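Local coordinates for enoyl-CoA hydratase/carnithine racemase (Thermus thermophilus JL-18, PDB 6SL9), which acts as the crotonase-family isomerase PaaG, which probably forms an oxepin-CoA in bacterial phenylacetic acid catabolism, at residues 23-28 / 57-62; 94-99 / 200-205; 122-127 / 178-183; 129-134 / 161-166. One frame throughout, in Å; residues are numbered along the deposited sequence.

Contact 1: residues 23-28 / 57-62; sequences EKLNAI and AGRAFS
The carboxamide of N26 points from its loop into the curve of 57-62 and uses its NH2 end there. With CG beside the backbone N (chi1 -52°), N26 ND2 donates to A57 O at 2.9 Å, in that carbonyl's plane and on a lone pair, and to F61 O at 3.0 Å, which it meets from above the carbonyl plane. Both acceptors lie close to the amide plane of N26. OD1 takes the backbone N-H of R21, so both ends of the amide are held and its rotation is fixed. The return grip comes from S62, whose OG, anti to its backbone N (chi1 172°), donates to N26 O at 2.7 Å and also meets G64 N. Beside this polar core, L25 crosses R59 obliquely: L25 CD2 sits 3.3 Å above the R59 guanidinium plane, offset toward its rim, while L25 CB rests on A60 CB at 3.8 Å. S62 leads via G64 toward D66; as in other crotonases, the peptide N-H between those two probably forms part of the oxyanion hole. Around the two loops lie strand 14-19, touched by N26, A57 and S62, strand 105-107 against A60 and F61, and helix 109-115 against I28 and F61.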
loop_
_atom_site.group_PDB
_atom_site.type_symbol
_atom_site.label_atom_id
_atom_site.label_comp_id
_atom_site.label_asym_id
_atom_site.label_seq_id
_atom_site.Cartn_x
_atom_site.Cartn_y
_atom_site.Cartn_z
ATOM N N GLU A 23 -4.343 -35.089 -9.813
ATOM C CA GLU A 23 -5.604 -35.801 -9.516
ATOM C C GLU A 23 -6.328 -35.179 -8.326
ATOM O O GLU A 23 -7.547 -35.367 -8.177
ATOM C CB GLU A 23 -5.349 -37.295 -9.245
ATOM C CG GLU A 23 -4.542 -37.592 -7.948
ATOM C CD GLU A 23 -3.003 -37.615 -7.876
ATOM O OE1 GLU A 23 -2.315 -36.983 -8.673
ATOM O OE2 GLU A 23 -2.489 -38.262 -6.936
ATOM N N LYS A 24 -5.626 -34.444 -7.485
ATOM C CA LYS A 24 -6.198 -33.698 -6.337
ATOM C C LYS A 24 -5.960 -32.187 -6.512
ATOM O O LYS A 24 -5.901 -31.485 -5.495
ATOM C CB LYS A 24 -5.591 -34.251 -5.040
ATOM C CG LYS A 24 -6.026 -35.654 -4.644
ATOM C CD LYS A 24 -7.417 -35.662 -3.991
ATOM C CE LYS A 24 -8.257 -36.909 -4.224
ATOM N NZ LYS A 24 -7.443 -38.143 -4.277
ATOM N N LEU A 25 -5.808 -31.724 -7.753
ATOM C CA LEU A 25 -5.657 -30.274 -8.032
ATOM C C LEU A 25 -4.473 -29.712 -7.254
ATOM O O LEU A 25 -4.477 -28.559 -6.821
ATOM C CB LEU A 25 -6.956 -29.539 -7.736
ATOM C CG LEU A 25 -8.179 -30.068 -8.462
ATOM C CD1 LEU A 25 -9.401 -29.257 -8.025
ATOM C CD2 LEU A 25 -7.999 -30.096 -9.996
ATOM N N ASN A 26 -3.409 -30.489 -7.169
ATOM C CA ASN A 26 -2.169 -30.065 -6.484
ATOM C C ASN A 26 -2.451 -29.567 -5.082
ATOM O O ASN A 26 -1.796 -28.601 -4.607
ATOM C CB ASN A 26 -1.374 -29.090 -7.346
ATOM C CG ASN A 26 -1.143 -29.643 -8.734
ATOM O OD1 ASN A 26 -0.891 -30.839 -8.898
ATOM N ND2 ASN A 26 -1.192 -28.771 -9.727
ATOM N N ALA A 27 -3.327 -30.260 -4.396
ATOM C CA ALA A 27 -3.691 -29.889 -3.030
ATOM C C ALA A 27 -2.459 -29.991 -2.144
ATOM O O ALA A 27 -1.666 -30.926 -2.276
ATOM C CB ALA A 27 -4.826 -30.735 -2.586
ATOM N N ILE A 28 -2.360 -29.041 -1.225
ATOM C CA ILE A 28 -1.177 -28.900 -0.343
ATOM C C ILE A 28 -1.273 -29.835 0.868
ATOM O O ILE A 28 -2.303 -29.885 1.542
ATOM C CB ILE A 28 -0.999 -27.426 0.038
ATOM C CG1 ILE A 28 -0.589 -26.613 -1.196
ATOM C CG2 ILE A 28 -0.023 -27.278 1.200
ATOM C CD1 ILE A 28 -0.767 -25.125 -1.033
ATOM N N ALA A 57 1.018 -28.911 -12.267
ATOM C CA ALA A 57 0.633 -29.937 -13.247
ATOM C C ALA A 57 -0.876 -30.006 -13.385
ATOM O O ALA A 57 -1.567 -29.845 -12.423
ATOM C CB ALA A 57 1.142 -31.288 -12.826
ATOM N N GLY A 58 -1.329 -30.382 -14.561
ATOM C CA GLY A 58 -2.760 -30.623 -14.734
ATOM C C GLY A 58 -3.557 -29.341 -14.841
ATOM O O GLY A 58 -3.011 -28.274 -15.239
ATOM N N ARG A 59 -4.815 -29.391 -14.441
ATOM C CA ARG A 59 -5.683 -28.251 -14.739
ATOM C C ARG A 59 -5.528 -27.134 -13.711
ATOM O O ARG A 59 -5.949 -26.015 -14.001
ATOM C CB ARG A 59 -7.139 -28.674 -14.884
ATOM C CG ARG A 59 -7.950 -28.855 -13.607
ATOM C CD ARG A 59 -9.395 -29.234 -13.914
ATOM N NE ARG A 59 -10.200 -29.533 -12.732
ATOM C CZ ARG A 59 -10.784 -28.604 -11.966
ATOM N NH1 ARG A 59 -10.677 -27.320 -12.282
ATOM N NH2 ARG A 59 -11.463 -28.969 -10.884
ATOM N N ALA A 60 -5.031 -27.420 -12.501
ATOM C CA ALA A 60 -4.870 -26.428 -11.430
ATOM C C ALA A 60 -3.426 -26.008 -11.254
ATOM O O ALA A 60 -2.500 -26.776 -11.504
ATOM C CB ALA A 60 -5.366 -27.005 -10.150
ATOM N N PHE A 61 -3.267 -24.802 -10.733
ATOM C CA PHE A 61 -2.001 -24.420 -10.077
ATOM C C PHE A 61 -2.000 -25.117 -8.711
ATOM O O PHE A 61 -1.220 -26.046 -8.530
ATOM C CB PHE A 61 -1.828 -22.887 -9.978
ATOM C CG PHE A 61 -0.568 -22.501 -9.242
ATOM C CD1 PHE A 61 0.648 -22.535 -9.886
ATOM C CD2 PHE A 61 -0.590 -22.163 -7.900
ATOM C CE1 PHE A 61 1.806 -22.175 -9.239
ATOM C CE2 PHE A 61 0.560 -21.829 -7.235
ATOM C CZ PHE A 61 1.756 -21.849 -7.906
ATOM N N SER A 62 -2.889 -24.724 -7.805
ATOM C CA SER A 62 -3.166 -25.504 -6.582
ATOM C C SER A 62 -4.462 -25.031 -5.980
ATOM O O SER A 62 -4.658 -23.832 -5.784
ATOM C CB SER A 62 -2.072 -25.343 -5.554
ATOM O OG SER A 62 -2.437 -25.942 -4.324
#

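Contact 2: residues 94-99 / 200-205; sequences LEKPLV and GPTRAY
A salt bridge marks the outer end of this contact. R203, its chain folded back at chi2 and chi3 (-56° and -57°), brings NH2 to E95 OE1 at 2.7 Å; the oxygen lies near the guanidinium plane, but NH2 meets it from above the carboxylate plane, the two planes being 33° apart. R203 NH1 adds a weak bond to E95 OE1 at 3.4 Å, so one carboxylate oxygen takes both, while E95 OE2 pairs with K210 further along the helix. The apolar part lies deeper. P97 sets CG against Y205 CD2 at 3.7 Å, meeting the ring obliquely, and T202 CG2, anti to its backbone N, rests against both E95 O and K96 CG. T202 OG1 turns instead to R50, and K96 runs extended the other way to V49 O. P201, the N-cap residue and centre of an inverse gamma turn, accepts Y205 N on its O at 3.0 Å in the first turn of helix 202-214. V133 of a neighbouring subunit also packs on Y205. Chemically, the approach to strand 98-102 meets the helix start through a buried proline-tyrosine contact, and E95, facing two basic partners, is probably kept ionised.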
loop_
_atom_site.group_PDB
_atom_site.type_symbol
_atom_site.label_atom_id
_atom_site.label_comp_id
_atom_site.label_asym_id
_atom_site.label_seq_id
_atom_site.Cartn_x
_atom_site.Cartn_y
_atom_site.Cartn_z
ATOM N N LEU A 94 14.226 -16.175 -0.497
ATOM C CA LEU A 94 14.997 -16.798 -1.604
ATOM C C LEU A 94 16.017 -15.804 -2.158
ATOM O O LEU A 94 15.610 -14.703 -2.565
ATOM C CB LEU A 94 14.011 -17.167 -2.714
ATOM C CG LEU A 94 13.885 -18.642 -3.047
ATOM C CD1 LEU A 94 13.088 -18.816 -4.330
ATOM C CD2 LEU A 94 15.244 -19.316 -3.173
ATOM N N GLU A 95 17.259 -16.232 -2.299
ATOM C CA GLU A 95 18.313 -15.327 -2.774
ATOM C C GLU A 95 18.518 -15.447 -4.282
ATOM O O GLU A 95 19.545 -15.058 -4.820
ATOM C CB GLU A 95 19.624 -15.520 -2.008
ATOM C CG GLU A 95 19.468 -15.145 -0.562
ATOM C CD GLU A 95 20.618 -14.401 0.049
ATOM O OE1 GLU A 95 21.748 -14.590 -0.443
ATOM O OE2 GLU A 95 20.439 -13.774 1.112
ATOM N N LYS A 96 17.494 -15.899 -5.002
ATOM C CA LYS A 96 17.408 -15.975 -6.472
ATOM C C LYS A 96 15.992 -15.549 -6.843
ATOM O O LYS A 96 15.050 -15.771 -6.065
ATOM C CB LYS A 96 17.756 -17.370 -6.961
ATOM C CG LYS A 96 19.163 -17.777 -6.562
ATOM C CD LYS A 96 19.588 -19.189 -6.913
ATOM C CE LYS A 96 20.978 -19.472 -6.391
ATOM N NZ LYS A 96 21.501 -20.793 -6.793
ATOM N N PRO A 97 15.807 -14.971 -8.028
ATOM C CA PRO A 97 14.472 -14.553 -8.440
ATOM C C PRO A 97 13.587 -15.772 -8.752
ATOM O O PRO A 97 14.042 -16.759 -9.276
ATOM C CB PRO A 97 14.728 -13.752 -9.705
ATOM C CG PRO A 97 16.027 -14.277 -10.244
ATOM C CD PRO A 97 16.834 -14.564 -8.993
ATOM N N LEU A 98 12.307 -15.612 -8.451
ATOM C CA LEU A 98 11.266 -16.645 -8.644
ATOM C C LEU A 98 10.201 -16.118 -9.582
ATOM O O LEU A 98 9.563 -15.098 -9.324
ATOM C CB LEU A 98 10.661 -17.019 -7.286
ATOM C CG LEU A 98 9.475 -17.985 -7.312
ATOM C CD1 LEU A 98 9.906 -19.333 -7.836
ATOM C CD2 LEU A 98 8.831 -18.125 -5.943
ATOM N N VAL A 99 9.978 -16.859 -10.634
ATOM C CA VAL A 99 8.851 -16.616 -11.548
ATOM C C VAL A 99 7.795 -17.646 -11.200
ATOM O O VAL A 99 8.112 -18.822 -11.013
ATOM C CB VAL A 99 9.289 -16.766 -13.015
ATOM C CG1 VAL A 99 8.132 -16.624 -13.961
ATOM C CG2 VAL A 99 10.378 -15.773 -13.383
ATOM N N GLY A 200 20.721 -12.237 -15.216
ATOM C CA GLY A 200 20.773 -10.944 -14.548
ATOM C C GLY A 200 21.624 -10.965 -13.289
ATOM O O GLY A 200 22.228 -11.970 -12.890
ATOM N N PRO A 201 21.673 -9.808 -12.604
ATOM C CA PRO A 201 22.541 -9.637 -11.430
ATOM C C PRO A 201 21.855 -10.241 -10.199
ATOM O O PRO A 201 21.172 -9.551 -9.458
ATOM C CB PRO A 201 22.707 -8.114 -11.329
ATOM C CG PRO A 201 21.416 -7.558 -11.907
ATOM C CD PRO A 201 21.028 -8.529 -13.009
ATOM N N THR A 202 22.094 -11.521 -10.002
ATOM C CA THR A 202 21.347 -12.299 -9.014
ATOM C C THR A 202 21.459 -11.682 -7.607
ATOM O O THR A 202 20.475 -11.722 -6.837
ATOM C CB THR A 202 21.808 -13.752 -9.061
ATOM O OG1 THR A 202 21.928 -14.174 -10.403
ATOM C CG2 THR A 202 20.910 -14.667 -8.278
ATOM N N ARG A 203 22.627 -11.179 -7.266
ATOM C CA ARG A 203 22.787 -10.565 -5.930
ATOM C C ARG A 203 21.920 -9.320 -5.805
ATOM O O ARG A 203 21.344 -9.053 -4.712
ATOM C CB ARG A 203 24.223 -10.232 -5.592
ATOM C CG ARG A 203 25.174 -11.415 -5.587
ATOM C CD ARG A 203 24.728 -12.517 -4.666
ATOM N NE ARG A 203 24.570 -12.037 -3.288
ATOM C CZ ARG A 203 23.705 -12.468 -2.374
ATOM N NH1 ARG A 203 23.645 -11.883 -1.178
ATOM N NH2 ARG A 203 22.852 -13.430 -2.651
ATOM N N ALA A 204 21.861 -8.504 -6.831
ATOM C CA ALA A 204 21.034 -7.295 -6.786
ATOM C C ALA A 204 19.577 -7.713 -6.663
ATOM O O ALA A 204 18.832 -7.121 -5.891
ATOM C CB ALA A 204 21.273 -6.428 -7.972
ATOM N N TYR A 205 19.171 -8.800 -7.335
ATOM C CA TYR A 205 17.778 -9.280 -7.181
ATOM C C TYR A 205 17.566 -9.697 -5.738
ATOM O O TYR A 205 16.523 -9.364 -5.129
ATOM C CB TYR A 205 17.476 -10.429 -8.132
ATOM C CG TYR A 205 17.577 -10.140 -9.612
ATOM C CD1 TYR A 205 17.207 -8.950 -10.186
ATOM C CD2 TYR A 205 17.949 -11.152 -10.475
ATOM C CE1 TYR A 205 17.193 -8.762 -11.558
ATOM C CE2 TYR A 205 17.956 -10.995 -11.841
ATOM C CZ TYR A 205 17.596 -9.792 -12.400
ATOM O OH TYR A 205 17.610 -9.633 -13.750
#

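Contact 3: residues 122-127 / 178-183; sequences AAVGAS and HRVVPA
Strands 119-123 and 179-181 run parallel here, A122 bridging V180 and A123 bridging V181, with three backbone bonds: A122 N to R179 O at 3.0 Å, V181 N to A122 O at 2.9 Å, and V124 N to V181 O at 2.9 Å. The middle one lies nearly along its C=O axis; in the last, the donor stands above the carbonyl plane. Two CA-H...O contacts fill in between, V180 CA to A122 O and A123 CA to V181 O, each 3.2 Å. A122 and V180 point to the face under helix 168-174, where both touch A168, and A123 and V181 to the face under helix 186-197, where both meet L186. This is the edge of the six-stranded sheet of the crotonase fold, with 179-181 its outermost strand within the chain. Past A123 the chain leaves the sheet through a type II turn, closed by A126 N to A123 O, with G125 at positive phi (102°), and enters strand 127-129 of the smaller sheet. At this exit V124 CG2, beside its backbone N, meets V180 CG1 at 3.7 Å, the two side chains crossing at about a right angle. Across from them A123 CB rests on A183 CA at 3.8 Å. R179 leads away to a salt bridge with E189, and H178 NE2 bonds A154 O of a neighbouring subunit.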
loop_
_atom_site.group_PDB
_atom_site.type_symbol
_atom_site.label_atom_id
_atom_site.label_comp_id
_atom_site.label_asym_id
_atom_site.label_seq_id
_atom_site.Cartn_x
_atom_site.Cartn_y
_atom_site.Cartn_z
ATOM N N ALA A 122 -0.086 -15.514 -15.593
ATOM C CA ALA A 122 -1.233 -16.419 -15.553
ATOM C C ALA A 122 -1.641 -16.793 -16.965
ATOM O O ALA A 122 -1.591 -15.938 -17.898
ATOM C CB ALA A 122 -2.407 -15.743 -14.897
ATOM N N ALA A 123 -2.103 -18.028 -17.142
ATOM C CA ALA A 123 -2.801 -18.445 -18.352
ATOM C C ALA A 123 -4.159 -17.790 -18.402
ATOM O O ALA A 123 -4.845 -17.709 -17.391
ATOM C CB ALA A 123 -2.994 -19.937 -18.367
ATOM N N VAL A 124 -4.600 -17.531 -19.613
ATOM C CA VAL A 124 -6.029 -17.287 -19.868
ATOM C C VAL A 124 -6.734 -18.541 -19.326
ATOM O O VAL A 124 -6.349 -19.686 -19.711
ATOM C CB VAL A 124 -6.255 -17.074 -21.381
ATOM C CG1 VAL A 124 -7.736 -17.100 -21.691
ATOM C CG2 VAL A 124 -5.614 -15.800 -21.920
ATOM N N GLY A 125 -7.750 -18.345 -18.535
ATOM C CA GLY A 125 -8.495 -19.452 -17.946
ATOM C C GLY A 125 -8.132 -19.694 -16.526
ATOM O O GLY A 125 -8.901 -20.383 -15.867
ATOM N N ALA A 126 -6.946 -19.247 -16.090
ATOM C CA ALA A 126 -6.557 -19.443 -14.686
ATOM C C ALA A 126 -7.472 -18.590 -13.808
ATOM O O ALA A 126 -8.103 -17.664 -14.294
ATOM C CB ALA A 126 -5.105 -19.103 -14.465
ATOM N N SER A 127 -7.435 -18.798 -12.502
ATOM C CA SER A 127 -8.302 -18.038 -11.591
ATOM C C SER A 127 -7.664 -18.003 -10.234
ATOM O O SER A 127 -6.842 -18.834 -9.894
ATOM C CB SER A 127 -9.665 -18.616 -11.598
ATOM O OG SER A 127 -9.664 -19.935 -11.138
ATOM N N HIS A 178 1.487 -10.087 -13.270
ATOM C CA HIS A 178 2.122 -9.070 -14.140
ATOM C C HIS A 178 1.767 -9.238 -15.621
ATOM O O HIS A 178 1.902 -8.277 -16.349
ATOM C CB HIS A 178 3.632 -9.091 -13.936
ATOM C CG HIS A 178 4.047 -8.779 -12.521
ATOM N ND1 HIS A 178 4.490 -9.766 -11.680
ATOM C CD2 HIS A 178 4.100 -7.597 -11.855
ATOM C CE1 HIS A 178 4.824 -9.152 -10.543
ATOM N NE2 HIS A 178 4.548 -7.840 -10.603
ATOM N N ARG A 179 1.403 -10.440 -16.035
ATOM C CA ARG A 179 1.137 -10.750 -17.447
ATOM C C ARG A 179 0.120 -11.885 -17.528
ATOM O O ARG A 179 0.161 -12.780 -16.697
ATOM C CB ARG A 179 2.410 -11.170 -18.182
ATOM C CG ARG A 179 2.283 -11.119 -19.699
ATOM C CD ARG A 179 3.509 -11.159 -20.588
ATOM N NE ARG A 179 4.840 -11.086 -20.015
ATOM C CZ ARG A 179 5.880 -11.807 -20.483
ATOM N NH1 ARG A 179 7.084 -11.677 -19.943
ATOM N NH2 ARG A 179 5.695 -12.716 -21.434
ATOM N N VAL A 180 -0.722 -11.832 -18.550
ATOM C CA VAL A 180 -1.670 -12.905 -18.953
ATOM C C VAL A 180 -1.284 -13.376 -20.344
ATOM O O VAL A 180 -1.094 -12.520 -21.205
ATOM C CB VAL A 180 -3.129 -12.448 -18.855
ATOM C CG1 VAL A 180 -4.102 -13.478 -19.412
ATOM C CG2 VAL A 180 -3.453 -12.073 -17.422
ATOM N N VAL A 181 -1.212 -14.688 -20.534
ATOM C CA VAL A 181 -0.847 -15.256 -21.836
ATOM C C VAL A 181 -1.707 -16.461 -22.114
ATOM O O VAL A 181 -2.241 -17.071 -21.187
ATOM C CB VAL A 181 0.631 -15.573 -21.933
ATOM C CG1 VAL A 181 1.489 -14.379 -21.580
ATOM C CG2 VAL A 181 0.888 -16.695 -21.031
ATOM N N PRO A 182 -1.914 -16.778 -23.410
ATOM C CA PRO A 182 -2.710 -17.955 -23.744
ATOM C C PRO A 182 -2.130 -19.200 -23.044
ATOM O O PRO A 182 -0.896 -19.324 -22.862
ATOM C CB PRO A 182 -2.565 -18.057 -25.255
ATOM C CG PRO A 182 -2.190 -16.682 -25.702
ATOM C CD PRO A 182 -1.416 -16.048 -24.582
ATOM N N ALA A 183 -3.004 -20.133 -22.657
ATOM C CA ALA A 183 -2.615 -21.338 -21.888
ATOM C C ALA A 183 -1.495 -22.080 -22.618
ATOM O O ALA A 183 -0.579 -22.526 -21.964
ATOM C CB ALA A 183 -3.809 -22.227 -21.716
#

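Contact 4: residues 129-134 / 161-166; sequences TTAFVR and LLSPRL
R134 stretches its extended side chain over S163, whose OG lies over one face of the guanidinium, while R134 NH2 reaches S163 O at 2.8 Å in a weak, bent bond (121° at the hydrogen). R134 NE donates to a water at 2.6 Å, which lies at the guanidinium edge and passes a hydrogen bond on to L162 O. S163 itself points into the other segment: OG, anti to its backbone N (chi1 -170°), accepts A131 N at 2.9 Å, and its CB packs on V133 CG1 at 3.7 Å. T129 CG2 lies over the same face of the R134 guanidinium and comes 3.3 Å from S163 OG, while T129 OG1 lies against R165 CA. A second water bridges the backbones, taking T130 N and donating to P164 O at 2.7 Å, while T130 OG1 bonds L159 O in the helix. L161 packs on D118 and F132 on Q231 of a neighbouring subunit. S163 leaves the helical run with positive phi (47°), and the chain then turns back to strand 166-167. The return pairs this strand antiparallel with 127-129 in the small second sheet of the crotonase fold, next to a subunit interface of the trimer.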
loop_
_atom_site.group_PDB
_atom_site.type_symbol
_atom_site.label_atom_id
_atom_site.label_comp_id
_atom_site.label_asym_id
_atom_site.label_seq_id
_atom_site.Cartn_x
_atom_site.Cartn_y
_atom_site.Cartn_z
ATOM N N THR A 129 -8.824 -17.431 -6.082
ATOM C CA THR A 129 -9.929 -17.324 -5.097
ATOM C C THR A 129 -9.289 -17.424 -3.699
ATOM O O THR A 129 -8.591 -18.388 -3.437
ATOM C CB THR A 129 -10.977 -18.409 -5.362
ATOM O OG1 THR A 129 -11.404 -18.502 -6.727
ATOM C CG2 THR A 129 -12.145 -18.056 -4.472
ATOM N N THR A 130 -9.557 -16.471 -2.834
ATOM C CA THR A 130 -8.915 -16.550 -1.513
ATOM C C THR A 130 -9.385 -17.795 -0.774
ATOM O O THR A 130 -8.570 -18.430 -0.102
ATOM C CB THR A 130 -9.118 -15.254 -0.713
ATOM O OG1 THR A 130 -10.540 -15.088 -0.495
ATOM C CG2 THR A 130 -8.493 -14.039 -1.371
ATOM N N ALA A 131 -10.667 -18.131 -0.843
ATOM C CA ALA A 131 -11.268 -19.417 -0.429
ATOM C C ALA A 131 -11.376 -19.674 1.070
ATOM O O ALA A 131 -12.349 -20.323 1.477
ATOM C CB ALA A 131 -10.539 -20.589 -1.085
ATOM N N PHE A 132 -10.407 -19.241 1.868
ATOM C CA PHE A 132 -10.370 -19.591 3.307
ATOM C C PHE A 132 -11.717 -19.293 3.973
ATOM O O PHE A 132 -12.198 -20.133 4.786
ATOM C CB PHE A 132 -9.269 -18.800 4.028
ATOM C CG PHE A 132 -7.884 -19.248 3.633
ATOM C CD1 PHE A 132 -7.320 -20.334 4.241
ATOM C CD2 PHE A 132 -7.113 -18.516 2.730
ATOM C CE1 PHE A 132 -6.044 -20.725 3.948
ATOM C CE2 PHE A 132 -5.805 -18.905 2.447
ATOM C CZ PHE A 132 -5.305 -20.005 3.055
ATOM N N VAL A 133 -12.307 -18.147 3.706
ATOM C CA VAL A 133 -13.537 -17.735 4.417
ATOM C C VAL A 133 -14.689 -18.701 4.132
ATOM O O VAL A 133 -15.598 -18.811 4.966
ATOM C CB VAL A 133 -13.914 -16.281 4.098
ATOM C CG1 VAL A 133 -14.500 -16.126 2.713
ATOM C CG2 VAL A 133 -14.840 -15.695 5.090
ATOM N N ARG A 134 -14.667 -19.391 2.976
ATOM C CA ARG A 134 -15.768 -20.285 2.610
ATOM C C ARG A 134 -15.802 -21.512 3.492
ATOM O O ARG A 134 -16.848 -22.127 3.618
ATOM C CB ARG A 134 -15.675 -20.699 1.155
ATOM C CG ARG A 134 -15.799 -19.561 0.158
ATOM C CD ARG A 134 -15.851 -20.085 -1.242
ATOM N NE ARG A 134 -15.983 -19.046 -2.265
ATOM C CZ ARG A 134 -15.773 -19.284 -3.590
ATOM N NH1 ARG A 134 -15.361 -20.468 -4.004
ATOM N NH2 ARG A 134 -15.968 -18.362 -4.506
ATOM N N LEU A 161 -13.028 -11.190 2.388
ATOM C CA LEU A 161 -14.302 -11.344 3.107
ATOM C C LEU A 161 -15.357 -11.983 2.213
ATOM O O LEU A 161 -16.150 -12.797 2.745
ATOM C CB LEU A 161 -14.761 -10.001 3.678
ATOM C CG LEU A 161 -13.816 -9.372 4.717
ATOM C CD1 LEU A 161 -14.297 -7.970 5.052
ATOM C CD2 LEU A 161 -13.651 -10.210 5.973
ATOM N N LEU A 162 -15.356 -11.695 0.918
ATOM C CA LEU A 162 -16.384 -12.247 0.042
ATOM C C LEU A 162 -15.879 -13.422 -0.803
ATOM O O LEU A 162 -16.694 -14.078 -1.412
ATOM C CB LEU A 162 -16.916 -11.126 -0.849
ATOM C CG LEU A 162 -17.567 -9.964 -0.097
ATOM C CD1 LEU A 162 -18.088 -8.924 -1.069
ATOM C CD2 LEU A 162 -18.669 -10.473 0.837
ATOM N N SER A 163 -14.566 -13.627 -0.912
ATOM C CA SER A 163 -13.968 -14.737 -1.694
ATOM C C SER A 163 -14.575 -14.874 -3.089
ATOM O O SER A 163 -14.928 -15.977 -3.481
ATOM C CB SER A 163 -14.023 -16.038 -0.915
ATOM O OG SER A 163 -13.276 -17.064 -1.526
ATOM N N PRO A 164 -14.626 -13.810 -3.899
ATOM C CA PRO A 164 -14.972 -13.962 -5.299
ATOM C C PRO A 164 -13.901 -14.769 -6.029
ATOM O O PRO A 164 -12.736 -14.804 -5.631
ATOM C CB PRO A 164 -14.997 -12.517 -5.806
ATOM C CG PRO A 164 -13.988 -11.828 -4.944
ATOM C CD PRO A 164 -14.224 -12.424 -3.583
ATOM N N ARG A 165 -14.301 -15.371 -7.126
ATOM C CA ARG A 165 -13.369 -16.003 -8.062
ATOM C C ARG A 165 -12.952 -14.933 -9.042
ATOM O O ARG A 165 -13.792 -14.349 -9.703
ATOM C CB ARG A 165 -14.073 -17.112 -8.841
ATOM C CG ARG A 165 -13.202 -17.671 -9.966
ATOM C CD ARG A 165 -14.090 -18.449 -10.901
ATOM N NE ARG A 165 -13.320 -19.074 -11.960
ATOM C CZ ARG A 165 -12.935 -18.508 -13.107
ATOM N NH1 ARG A 165 -12.280 -19.233 -14.007
ATOM N NH2 ARG A 165 -13.143 -17.222 -13.342
ATOM N N LEU A 166 -11.669 -14.709 -9.155
ATOM C CA LEU A 166 -11.112 -13.739 -10.099
ATOM C C LEU A 166 -10.551 -14.447 -11.325
ATOM O O LEU A 166 -9.762 -15.378 -11.213
ATOM C CB LEU A 166 -9.996 -12.969 -9.432
ATOM C CG LEU A 166 -10.330 -12.331 -8.109
ATOM C CD1 LEU A 166 -9.137 -11.614 -7.569
ATOM C CD2 LEU A 166 -11.444 -11.385 -8.297
HETATM O O HOH W 1 -10.972 -14.034 -3.682
HETATM O O HOH W 2 -17.332 -16.889 -1.683
#

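From the N terminus, contact 1 is made first: it ties the loop after strand 14-19 to the loop after strand 51-56, closing a loop around helix 30-45, and is finished before the others open. Contact 2 starts at 94 and ends at 205, joining the approach to strand 98-102 to the start of helix 202-214. Within that long excursion contact 3 pairs strands 119-123 and 179-181, and within contact 3 lies contact 4, joining the chain after strand 127-129 to the end of helix 153-162. None cross. Contacts 2 and 3 reach the same sheet; contacts 3 and 4 touch where S127 meets R165 and L166. Contacts 2 and 4 lie about 31 Å apart between centres.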